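Local structure of L-Ribose isomerase (Acinetobacter, 4Q0Q) at residues Pro116-Arg121 against Lys196-Phe201; Lys122-Glu127 against Phe191-Lys196; Tyr137-Ser142 against Leu178-Arg183. The protein probably interconverts L-ribose and L-ribulose as a cupin-fold, metal-dependent sugar isomerase, seen here with cobalt and ribulose bound. All coordinates share one frame; numbering follows the deposited sequence.

Contact 1. Residues Pro116-Arg121 against Lys196-Phe201; sequences PHHHGR and KHLHAF. With CO (cobalt (II) ion), chain B; RUU (alpha-L-ribulofuranose), chain C.
P116 meets A200 through its ring, CD lying 3.8 Å from the A200 CB methyl. At H117 the backbones form an antiparallel hydrogen-bonded pair with H199, and H199 N donates to H117 O at 2.8 Å. Both imidazoles leave the same face of the sheet with CG between backbone N and carbonyl carbon (chi1 68° and 61°), which carries them to one cobalt ion, H117 NE2 at 2.3 Å and H199 NE2 at 2.2 Å. Their ND1 atoms are donors, from H199 to H197 O (3.1 Å, in the ring plane) and from H117 to P115 O, fixing each ring's rotation and leaving NE2 to the metal. H118 turns from the cobalt, its CB 3.4 Å from H197 O. H119 supplies a third ligand, NE2 to cobalt at 2.2 Å, while its ND1 is held by D242 O. G120 O takes K196 NZ at 2.8 Å; this ammonium also reaches G87 O of the second subunit. With E124, the three histidines form the metal site characteristic of cupins. Strands 113-118 and 199-202 are adjacent in an antiparallel sheet, flanked by strands 244-245 and 132-137.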
loop_
_atom_site.group_PDB
_atom_site.type_symbol
_atom_site.label_atom_id
_atom_site.label_comp_id
_atom_site.label_asym_id
_atom_site.label_seq_id
_atom_site.Cartn_x
_atom_site.Cartn_y
_atom_site.Cartn_z
ATOM N N PRO A 116 11.705 18.367 21.951
ATOM C CA PRO A 116 12.202 17.722 23.173
ATOM C C PRO A 116 11.185 17.675 24.307
ATOM O O PRO A 116 10.606 18.695 24.683
ATOM C CB PRO A 116 13.416 18.572 23.535
ATOM C CG PRO A 116 13.968 18.931 22.196
ATOM C CD PRO A 116 12.704 19.317 21.429
ATOM N N HIS A 117 10.981 16.483 24.857
ATOM C CA HIS A 117 10.041 16.297 25.951
ATOM C C HIS A 117 10.197 14.895 26.510
ATOM O O HIS A 117 10.881 14.061 25.923
ATOM C CB HIS A 117 8.594 16.475 25.463
ATOM C CG HIS A 117 8.131 15.396 24.526
ATOM N ND1 HIS A 117 8.521 15.336 23.206
ATOM C CD2 HIS A 117 7.334 14.321 24.730
ATOM C CE1 HIS A 117 7.984 14.270 22.636
ATOM N NE2 HIS A 117 7.259 13.638 23.541
ATOM N N HIS A 118 9.573 14.643 27.653
ATOM C CA HIS A 118 9.611 13.319 28.241
ATOM C C HIS A 118 8.266 13.066 28.896
ATOM O O HIS A 118 7.485 13.991 29.110
ATOM C CB HIS A 118 10.763 13.178 29.255
ATOM C CG HIS A 118 10.475 13.758 30.605
ATOM N ND1 HIS A 118 10.684 15.086 30.908
ATOM C CD2 HIS A 118 9.985 13.187 31.730
ATOM C CE1 HIS A 118 10.336 15.309 32.162
ATOM N NE2 HIS A 118 9.908 14.173 32.684
ATOM N N HIS A 119 7.982 11.803 29.182
ATOM C CA HIS A 119 6.734 11.432 29.815
ATOM C C HIS A 119 7.067 10.710 31.115
ATOM O O HIS A 119 8.017 9.927 31.174
ATOM C CB HIS A 119 5.935 10.495 28.907
ATOM C CG HIS A 119 5.712 11.031 27.531
ATOM N ND1 HIS A 119 4.933 12.140 27.281
ATOM C CD2 HIS A 119 6.177 10.620 26.329
ATOM C CE1 HIS A 119 4.925 12.387 25.984
ATOM N NE2 HIS A 119 5.673 11.480 25.382
ATOM N N GLY A 120 6.286 10.975 32.155
ATOM C CA GLY A 120 6.526 10.305 33.415
ATOM C C GLY A 120 5.866 8.940 33.434
ATOM O O GLY A 120 6.359 8.016 34.081
ATOM N N ARG A 121 4.762 8.798 32.701
ATOM C CA ARG A 121 4.026 7.534 32.684
ATOM C C ARG A 121 4.022 6.781 31.353
ATOM O O ARG A 121 4.055 5.546 31.326
ATOM C CB ARG A 121 2.579 7.798 33.102
ATOM C CG ARG A 121 2.447 8.713 34.313
ATOM C CD ARG A 121 1.022 9.221 34.462
ATOM N NE ARG A 121 0.854 10.102 35.616
ATOM C CZ ARG A 121 1.400 11.311 35.735
ATOM N NH1 ARG A 121 2.162 11.806 34.766
ATOM N NH2 ARG A 121 1.175 12.029 36.826
ATOM N N LYS A 196 10.062 8.460 30.941
ATOM C CA LYS A 196 11.092 9.185 31.680
ATOM C C LYS A 196 12.369 9.449 30.895
ATOM O O LYS A 196 13.387 9.825 31.470
ATOM C CB LYS A 196 11.415 8.477 33.001
ATOM C CG LYS A 196 10.254 8.496 33.992
ATOM C CD LYS A 196 10.628 7.854 35.318
ATOM C CE LYS A 196 9.492 7.959 36.322
ATOM N NZ LYS A 196 8.302 7.174 35.903
ATOM N N HIS A 197 12.318 9.264 29.580
ATOM C CA HIS A 197 13.474 9.537 28.734
ATOM C C HIS A 197 13.153 10.721 27.850
ATOM O O HIS A 197 12.093 10.763 27.230
ATOM C CB HIS A 197 13.809 8.343 27.846
ATOM C CG HIS A 197 14.513 7.238 28.565
ATOM N ND1 HIS A 197 15.886 7.189 28.690
ATOM C CD2 HIS A 197 14.035 6.163 29.233
ATOM C CE1 HIS A 197 16.221 6.130 29.406
ATOM N NE2 HIS A 197 15.116 5.490 29.747
ATOM N N LEU A 198 14.058 11.689 27.796
ATOM C CA LEU A 198 13.848 12.843 26.941
ATOM C C LEU A 198 13.966 12.375 25.498
ATOM O O LEU A 198 14.854 11.591 25.167
ATOM C CB LEU A 198 14.909 13.912 27.206
ATOM C CG LEU A 198 14.775 14.751 28.475
ATOM C CD1 LEU A 198 16.053 15.546 28.693
ATOM C CD2 LEU A 198 13.569 15.673 28.360
ATOM N N HIS A 199 13.064 12.834 24.641
ATOM C CA HIS A 199 13.124 12.470 23.238
ATOM C C HIS A 199 12.527 13.529 22.323
ATOM O O HIS A 199 11.711 14.351 22.736
ATOM C CB HIS A 199 12.441 11.116 22.975
ATOM C CG HIS A 199 10.985 11.078 23.321
ATOM N ND1 HIS A 199 10.529 11.037 24.621
ATOM C CD2 HIS A 199 9.883 11.073 22.535
ATOM C CE1 HIS A 199 9.209 11.012 24.622
ATOM N NE2 HIS A 199 8.791 11.033 23.369
ATOM N N ALA A 200 12.976 13.499 21.075
ATOM C CA ALA A 200 12.527 14.406 20.033
ATOM C C ALA A 200 12.854 13.728 18.714
ATOM O O ALA A 200 13.621 12.765 18.677
ATOM C CB ALA A 200 13.267 15.739 20.132
ATOM N N PHE A 201 12.258 14.217 17.633
ATOM C CA PHE A 201 12.530 13.660 16.322
ATOM C C PHE A 201 12.124 14.602 15.202
ATOM O O PHE A 201 11.314 15.504 15.394
ATOM C CB PHE A 201 11.857 12.283 16.161
ATOM C CG PHE A 201 10.356 12.294 16.294
ATOM C CD1 PHE A 201 9.547 12.534 15.186
ATOM C CD2 PHE A 201 9.749 11.994 17.514
ATOM C CE1 PHE A 201 8.157 12.469 15.287
ATOM C CE2 PHE A 201 8.356 11.928 17.627
ATOM C CZ PHE A 201 7.559 12.165 16.511
HETATM CO CO CO B . 6.639 11.402 23.406
HETATM C C1 RUU C . 5.664 11.390 20.448
HETATM O O1 RUU C . 6.920 11.390 21.117
HETATM C C2 RUU C . 4.642 12.190 21.222
HETATM O O2 RUU C . 4.520 11.678 22.543
HETATM C C3 RUU C . 3.265 12.276 20.582
HETATM O O3 RUU C . 2.425 11.254 21.091
HETATM C C4 RUU C . 2.772 13.644 21.066
HETATM O O4 RUU C . 2.240 13.509 22.378
HETATM C C5 RUU C . 4.049 14.475 21.141
HETATM O O5 RUU C . 5.127 13.538 21.314
HETATM O O HOH W 1 9.556 9.829 27.963
#

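Contact 2. Residues Lys122-Glu127 against Phe191-Lys196; sequences KTESYE and FVMHRK. With CO (cobalt (II) ion), chain B; RUU (alpha-L-ribulofuranose), chain C.
T123 OG1 receives the backbone N-H of R195 at 3.0 Å and lies 2.6 Å from a water that also touches H194 ND1. The same oxygen sits 3.5 Å above the guanidinium plane of R195, over its centre, because the arginine chain bends at chi3 (68°) and folds back across the threonine. That flat group is held by R121 O at NE and by A84 O and D86 O of the second subunit at NH1.

Further along, E124 and M193 form an antiparallel hydrogen-bonded pair, and M193 N donates almost straight to E124 O (2.7 Å, 174° at the hydrogen). The E124 side chain runs alongside that of M193, and its OE2 binds cobalt at 2.1 Å. Y126 OH donates to the other oxygen, E124 OE1, at 2.6 Å; it arrives on the anti side, 31° out of the carboxylate plane, and so helps to fix the carboxylate's rotation as a second-shell group. K122 NZ donates to both O2 (2.9 Å) and O3 of the ribulofuranose, whose O1 and O2 chelate the metal. Next to the carboxylate, the Y126 ring lies obliquely against the edge of the F191 ring, CD2 to CD2 at 3.8 Å, and its hydroxyl rests on M193 CB.

Strand 191-193 is the outermost strand of its sheet in this chain, with strand 124-130 between it and strand 211-217. The inward side chains Y126 and M193 meet M133, V135 and Y137 of strand 132-137, which belongs to the other sheet of the cupin fold.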
loop_
_atom_site.group_PDB
_atom_site.type_symbol
_atom_site.label_atom_id
_atom_site.label_comp_id
_atom_site.label_asym_id
_atom_site.label_seq_id
_atom_site.Cartn_x
_atom_site.Cartn_y
_atom_site.Cartn_z
ATOM N N LYS A 122 3.997 7.527 30.254
ATOM C CA LYS A 122 3.919 6.941 28.917
ATOM C C LYS A 122 5.185 6.417 28.241
ATOM O O LYS A 122 6.159 7.148 28.054
ATOM C CB LYS A 122 3.252 7.944 27.966
ATOM C CG LYS A 122 3.017 7.415 26.554
ATOM C CD LYS A 122 2.240 8.405 25.687
ATOM C CE LYS A 122 3.164 9.244 24.811
ATOM N NZ LYS A 122 2.406 10.291 24.052
ATOM N N THR A 123 5.149 5.143 27.864
ATOM C CA THR A 123 6.240 4.516 27.128
ATOM C C THR A 123 5.712 4.379 25.685
ATOM O O THR A 123 4.557 3.994 25.475
ATOM C CB THR A 123 6.584 3.122 27.702
ATOM O OG1 THR A 123 7.349 3.277 28.904
ATOM C CG2 THR A 123 7.399 2.305 26.696
ATOM N N GLU A 124 6.540 4.721 24.704
ATOM C CA GLU A 124 6.133 4.646 23.305
ATOM C C GLU A 124 7.060 3.794 22.444
ATOM O O GLU A 124 8.151 3.415 22.870
ATOM C CB GLU A 124 6.016 6.063 22.698
ATOM C CG GLU A 124 6.891 7.124 23.358
ATOM C CD GLU A 124 6.728 8.532 22.769
ATOM O OE1 GLU A 124 7.296 8.820 21.694
ATOM O OE2 GLU A 124 6.030 9.356 23.389
ATOM N N SER A 125 6.597 3.473 21.239
ATOM C CA SER A 125 7.378 2.694 20.282
ATOM C C SER A 125 7.116 3.303 18.908
ATOM O O SER A 125 6.045 3.858 18.675
ATOM C CB SER A 125 6.952 1.224 20.287
ATOM O OG SER A 125 5.650 1.059 19.762
ATOM N N TYR A 126 8.083 3.186 18.001
ATOM C CA TYR A 126 7.948 3.754 16.664
ATOM C C TYR A 126 8.072 2.752 15.530
ATOM O O TYR A 126 8.884 1.824 15.575
ATOM C CB TYR A 126 8.996 4.850 16.429
ATOM C CG TYR A 126 9.170 5.809 17.578
ATOM C CD1 TYR A 126 8.074 6.445 18.152
ATOM C CD2 TYR A 126 10.438 6.074 18.098
ATOM C CE1 TYR A 126 8.234 7.326 19.224
ATOM C CE2 TYR A 126 10.613 6.949 19.161
ATOM C CZ TYR A 126 9.507 7.573 19.721
ATOM O OH TYR A 126 9.681 8.442 20.772
ATOM N N GLU A 127 7.260 2.977 14.505
ATOM C CA GLU A 127 7.244 2.172 13.300
ATOM C C GLU A 127 7.152 3.173 12.155
ATOM O O GLU A 127 6.113 3.811 11.971
ATOM C CB GLU A 127 6.019 1.256 13.284
ATOM C CG GLU A 127 5.869 0.415 12.024
ATOM C CD GLU A 127 4.548 -0.348 11.986
ATOM O OE1 GLU A 127 4.125 -0.861 13.038
ATOM O OE2 GLU A 127 3.942 -0.446 10.902
ATOM N N PHE A 191 11.048 0.354 17.548
ATOM C CA PHE A 191 11.970 1.045 18.441
ATOM C C PHE A 191 11.219 1.552 19.673
ATOM O O PHE A 191 10.255 2.304 19.551
ATOM C CB PHE A 191 12.625 2.229 17.720
ATOM C CG PHE A 191 13.740 2.870 18.502
ATOM C CD1 PHE A 191 14.994 2.268 18.573
ATOM C CD2 PHE A 191 13.534 4.068 19.181
ATOM C CE1 PHE A 191 16.029 2.855 19.316
ATOM C CE2 PHE A 191 14.558 4.659 19.923
ATOM C CZ PHE A 191 15.807 4.051 19.990
ATOM N N VAL A 192 11.671 1.154 20.858
ATOM C CA VAL A 192 11.020 1.554 22.104
ATOM C C VAL A 192 11.628 2.787 22.800
ATOM O O VAL A 192 12.841 2.902 22.954
ATOM C CB VAL A 192 11.005 0.358 23.107
ATOM C CG1 VAL A 192 10.440 0.786 24.461
ATOM C CG2 VAL A 192 10.175 -0.785 22.532
ATOM N N MET A 193 10.765 3.712 23.204
ATOM C CA MET A 193 11.193 4.911 23.921
ATOM C C MET A 193 10.558 4.811 25.302
ATOM O O MET A 193 9.378 5.127 25.487
ATOM C CB MET A 193 10.718 6.187 23.211
ATOM C CG MET A 193 11.190 7.497 23.869
ATOM S SD MET A 193 13.003 7.684 23.985
ATOM C CE MET A 193 13.466 7.743 22.271
ATOM N N HIS A 194 11.340 4.341 26.271
ATOM C CA HIS A 194 10.837 4.180 27.629
ATOM C C HIS A 194 10.434 5.500 28.254
ATOM O O HIS A 194 10.982 6.557 27.926
ATOM C CB HIS A 194 11.886 3.502 28.515
ATOM C CG HIS A 194 12.100 2.055 28.196
ATOM N ND1 HIS A 194 11.087 1.121 28.259
ATOM C CD2 HIS A 194 13.206 1.385 27.799
ATOM C CE1 HIS A 194 11.560 -0.062 27.913
ATOM N NE2 HIS A 194 12.844 0.068 27.629
ATOM N N ARG A 195 9.458 5.421 29.150
ATOM C CA ARG A 195 8.967 6.581 29.869
ATOM C C ARG A 195 10.145 7.168 30.649
ATOM O O ARG A 195 11.104 6.464 30.965
ATOM C CB ARG A 195 7.856 6.160 30.837
ATOM C CG ARG A 195 8.286 5.084 31.831
ATOM C CD ARG A 195 7.177 4.753 32.812
ATOM N NE ARG A 195 6.043 4.081 32.184
ATOM C CZ ARG A 195 5.936 2.765 32.046
ATOM N NH1 ARG A 195 6.898 1.970 32.493
ATOM N NH2 ARG A 195 4.858 2.242 31.475
ATOM N N LYS A 196 10.062 8.460 30.941
ATOM C CA LYS A 196 11.092 9.185 31.680
ATOM C C LYS A 196 12.369 9.449 30.895
ATOM O O LYS A 196 13.387 9.825 31.470
ATOM C CB LYS A 196 11.415 8.477 33.001
ATOM C CG LYS A 196 10.254 8.496 33.992
ATOM C CD LYS A 196 10.628 7.854 35.318
ATOM C CE LYS A 196 9.492 7.959 36.322
ATOM N NZ LYS A 196 8.302 7.174 35.903
HETATM CO CO CO B . 6.639 11.402 23.406
HETATM C C1 RUU C . 5.664 11.390 20.448
HETATM O O1 RUU C . 6.920 11.390 21.117
HETATM C C2 RUU C . 4.642 12.190 21.222
HETATM O O2 RUU C . 4.520 11.678 22.543
HETATM C C3 RUU C . 3.265 12.276 20.582
HETATM O O3 RUU C . 2.425 11.254 21.091
HETATM C C4 RUU C . 2.772 13.644 21.066
HETATM O O4 RUU C . 2.240 13.509 22.378
HETATM C C5 RUU C . 4.049 14.475 21.141
HETATM O O5 RUU C . 5.127 13.538 21.314
HETATM O O HOH W 2 8.331 7.751 26.497
HETATM O O HOH W 3 8.884 1.367 29.896
#

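Contact 3. Residues Tyr137-Ser142 against Leu178-Arg183; sequences YSPTPS and LTSYVR. With RUU (alpha-L-ribulofuranose), chain I.
Y137 and S180 are joined by two backbone hydrogen bonds, Y137 N to S180 O at 2.8 Å (161° at the hydrogen) and S180 N to Y137 O, also at 2.8 Å. They make an antiparallel hydrogen-bonded pair in which T179 and S180 both face Y137, a classic beta bulge at the start of strand 180-185, which is the outermost strand of its sheet within this chain. Although T179 N comes near the same Y137 carbonyl, its angle is poor and S180 N alone of the two makes the bond. Just before the bulge, L178 O accepts the indole N-H of W161.

A CH-pi contact supplies the main side-chain interaction. S180 CB stands 3.6 Å from the centroid of the Y137 ring and 16° off its normal, over one face. The tyrosine torsion (chi1 68°) sets CG between its own N and carbonyl carbon and lays the ring across the serine, while the hydroxyl is bonded to P156 O beyond the contact.

Apolar and van der Waals packing extends this on both segments. V182 CG1 touches Y137 CE1 at 4.1 Å, L178 CB rests against the Y137 backbone, and P139 CD approaches S180 OG at 3.4 Å.

Local polar bonding shapes the outgoing loop. S138 OG donates to T140 O at 2.9 Å, in the carbonyl plane and on a lone pair. A second ribulofuranose, distinct from the metal-bound one, lies beside this turn, its C5 3.2 Å from T140 O.

The chemistry implies a contact held by paired backbone bonds, which set the register, and by carbon packed on an aromatic face. The sugar here touches a loop that carries no metal ligand, consistent with a peripheral site.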
loop_
_atom_site.group_PDB
_atom_site.type_symbol
_atom_site.label_atom_id
_atom_site.label_comp_id
_atom_site.label_asym_id
_atom_site.label_seq_id
_atom_site.Cartn_x
_atom_site.Cartn_y
_atom_site.Cartn_z
ATOM N N TYR A 137 17.594 11.502 21.562
ATOM C CA TYR A 137 17.138 11.176 22.907
ATOM C C TYR A 137 18.253 11.012 23.935
ATOM O O TYR A 137 19.420 10.871 23.592
ATOM C CB TYR A 137 16.317 9.884 22.880
ATOM C CG TYR A 137 17.139 8.656 22.542
ATOM C CD1 TYR A 137 17.498 8.374 21.225
ATOM C CD2 TYR A 137 17.575 7.788 23.547
ATOM C CE1 TYR A 137 18.265 7.258 20.912
ATOM C CE2 TYR A 137 18.348 6.668 23.246
ATOM C CZ TYR A 137 18.688 6.411 21.929
ATOM O OH TYR A 137 19.450 5.309 21.618
ATOM N N SER A 138 17.860 11.029 25.205
ATOM C CA SER A 138 18.793 10.843 26.306
ATOM C C SER A 138 18.713 9.380 26.719
ATOM O O SER A 138 17.649 8.901 27.102
ATOM C CB SER A 138 18.405 11.709 27.507
ATOM O OG SER A 138 19.180 11.347 28.646
ATOM N N PRO A 139 19.837 8.654 26.639
ATOM C CA PRO A 139 19.875 7.239 27.014
ATOM C C PRO A 139 19.695 7.106 28.520
ATOM O O PRO A 139 19.428 6.022 29.040
ATOM C CB PRO A 139 21.257 6.802 26.549
ATOM C CG PRO A 139 22.074 8.036 26.787
ATOM C CD PRO A 139 21.177 9.128 26.248
ATOM N N THR A 140 19.831 8.231 29.213
ATOM C CA THR A 140 19.680 8.258 30.658
ATOM C C THR A 140 18.265 8.675 31.031
ATOM O O THR A 140 17.757 9.691 30.553
ATOM C CB THR A 140 20.642 9.274 31.318
ATOM O OG1 THR A 140 21.954 9.161 30.746
ATOM C CG2 THR A 140 20.717 9.014 32.804
ATOM N N PRO A 141 17.600 7.893 31.885
ATOM C CA PRO A 141 16.240 8.292 32.258
ATOM C C PRO A 141 16.298 9.353 33.354
ATOM O O PRO A 141 17.328 9.521 34.010
ATOM C CB PRO A 141 15.629 6.988 32.757
ATOM C CG PRO A 141 16.798 6.302 33.393
ATOM C CD PRO A 141 17.906 6.536 32.374
ATOM N N SER A 142 15.205 10.082 33.541
ATOM C CA SER A 142 15.161 11.080 34.594
ATOM C C SER A 142 14.761 10.329 35.862
ATOM O O SER A 142 14.290 9.191 35.798
ATOM C CB SER A 142 14.122 12.151 34.274
ATOM O OG SER A 142 12.825 11.589 34.257
ATOM N N LEU A 178 19.612 15.556 24.805
ATOM C CA LEU A 178 19.242 14.454 23.916
ATOM C C LEU A 178 20.441 14.138 23.031
ATOM O O LEU A 178 20.440 14.411 21.826
ATOM C CB LEU A 178 18.026 14.848 23.067
ATOM C CG LEU A 178 16.728 15.147 23.831
ATOM C CD1 LEU A 178 16.884 16.399 24.699
ATOM C CD2 LEU A 178 15.594 15.343 22.836
ATOM N N THR A 179 21.458 13.543 23.650
ATOM C CA THR A 179 22.718 13.218 22.995
ATOM C C THR A 179 22.734 12.007 22.070
ATOM O O THR A 179 23.551 11.948 21.152
ATOM C CB THR A 179 23.829 13.025 24.053
ATOM O OG1 THR A 179 23.570 11.831 24.805
ATOM C CG2 THR A 179 23.862 14.210 25.005
ATOM N N SER A 180 21.862 11.032 22.318
ATOM C CA SER A 180 21.821 9.846 21.472
ATOM C C SER A 180 20.968 10.066 20.235
ATOM O O SER A 180 19.933 10.743 20.279
ATOM C CB SER A 180 21.294 8.645 22.251
ATOM O OG SER A 180 22.254 8.205 23.191
ATOM N N TYR A 181 21.412 9.470 19.133
ATOM C CA TYR A 181 20.746 9.591 17.844
ATOM C C TYR A 181 20.548 8.232 17.195
ATOM O O TYR A 181 21.398 7.353 17.306
ATOM C CB TYR A 181 21.601 10.470 16.924
ATOM C CG TYR A 181 21.264 10.411 15.445
ATOM C CD1 TYR A 181 20.325 11.280 14.885
ATOM C CD2 TYR A 181 21.915 9.513 14.598
ATOM C CE1 TYR A 181 20.051 11.261 13.515
ATOM C CE2 TYR A 181 21.646 9.480 13.235
ATOM C CZ TYR A 181 20.720 10.358 12.698
ATOM O OH TYR A 181 20.487 10.353 11.343
ATOM N N VAL A 182 19.416 8.073 16.519
ATOM C CA VAL A 182 19.118 6.854 15.786
ATOM C C VAL A 182 18.223 7.238 14.614
ATOM O O VAL A 182 17.267 8.000 14.774
ATOM C CB VAL A 182 18.406 5.786 16.663
ATOM C CG1 VAL A 182 17.037 6.266 17.097
ATOM C CG2 VAL A 182 18.276 4.496 15.888
ATOM N N ARG A 183 18.565 6.741 13.432
ATOM C CA ARG A 183 17.790 7.010 12.233
ATOM C C ARG A 183 16.993 5.744 11.947
ATOM O O ARG A 183 17.571 4.677 11.750
ATOM C CB ARG A 183 18.720 7.336 11.065
ATOM C CG ARG A 183 17.999 7.662 9.777
ATOM C CD ARG A 183 18.746 8.734 9.001
ATOM N NE ARG A 183 18.084 9.064 7.742
ATOM C CZ ARG A 183 18.398 10.114 6.989
ATOM N NH1 ARG A 183 19.361 10.944 7.374
ATOM N NH2 ARG A 183 17.763 10.324 5.845
HETATM C C1 RUU I . 19.620 13.454 34.980
HETATM O O1 RUU I . 20.786 12.642 34.980
HETATM C C2 RUU I . 19.304 13.981 33.589
HETATM O O2 RUU I . 19.911 15.249 33.398
HETATM C C3 RUU I . 17.806 14.075 33.309
HETATM O O3 RUU I . 17.482 15.390 32.878
HETATM C C4 RUU I . 17.530 13.089 32.174
HETATM O O4 RUU I . 17.132 13.805 31.016
HETATM C C5 RUU I . 18.849 12.376 31.902
HETATM O O5 RUU I . 19.869 13.065 32.637
#

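Contacts 1 and 2, with centres about 9 Å apart, build one metal and sugar site, probably the active site, from two sheets: the three histidines of contact 1 and E124 of contact 2 surround the cobalt, with H119 NE2 2.9 Å from E124 OE2, and K196 belongs to both. Contact 3 lies farther out, its centre about 15 Å from the centre of the chain, against about 9 Å for contact 1 and 11 Å for contact 2. It adjoins both: S138 O is 2.9 Å from H197 ND1, S142 N is 2.8 Å from K196 O, and Y137 CB packs 3.6 Å from M193 CE. Along the chain, contact 3 is nested inside contact 2, and contact 2 inside contact 1.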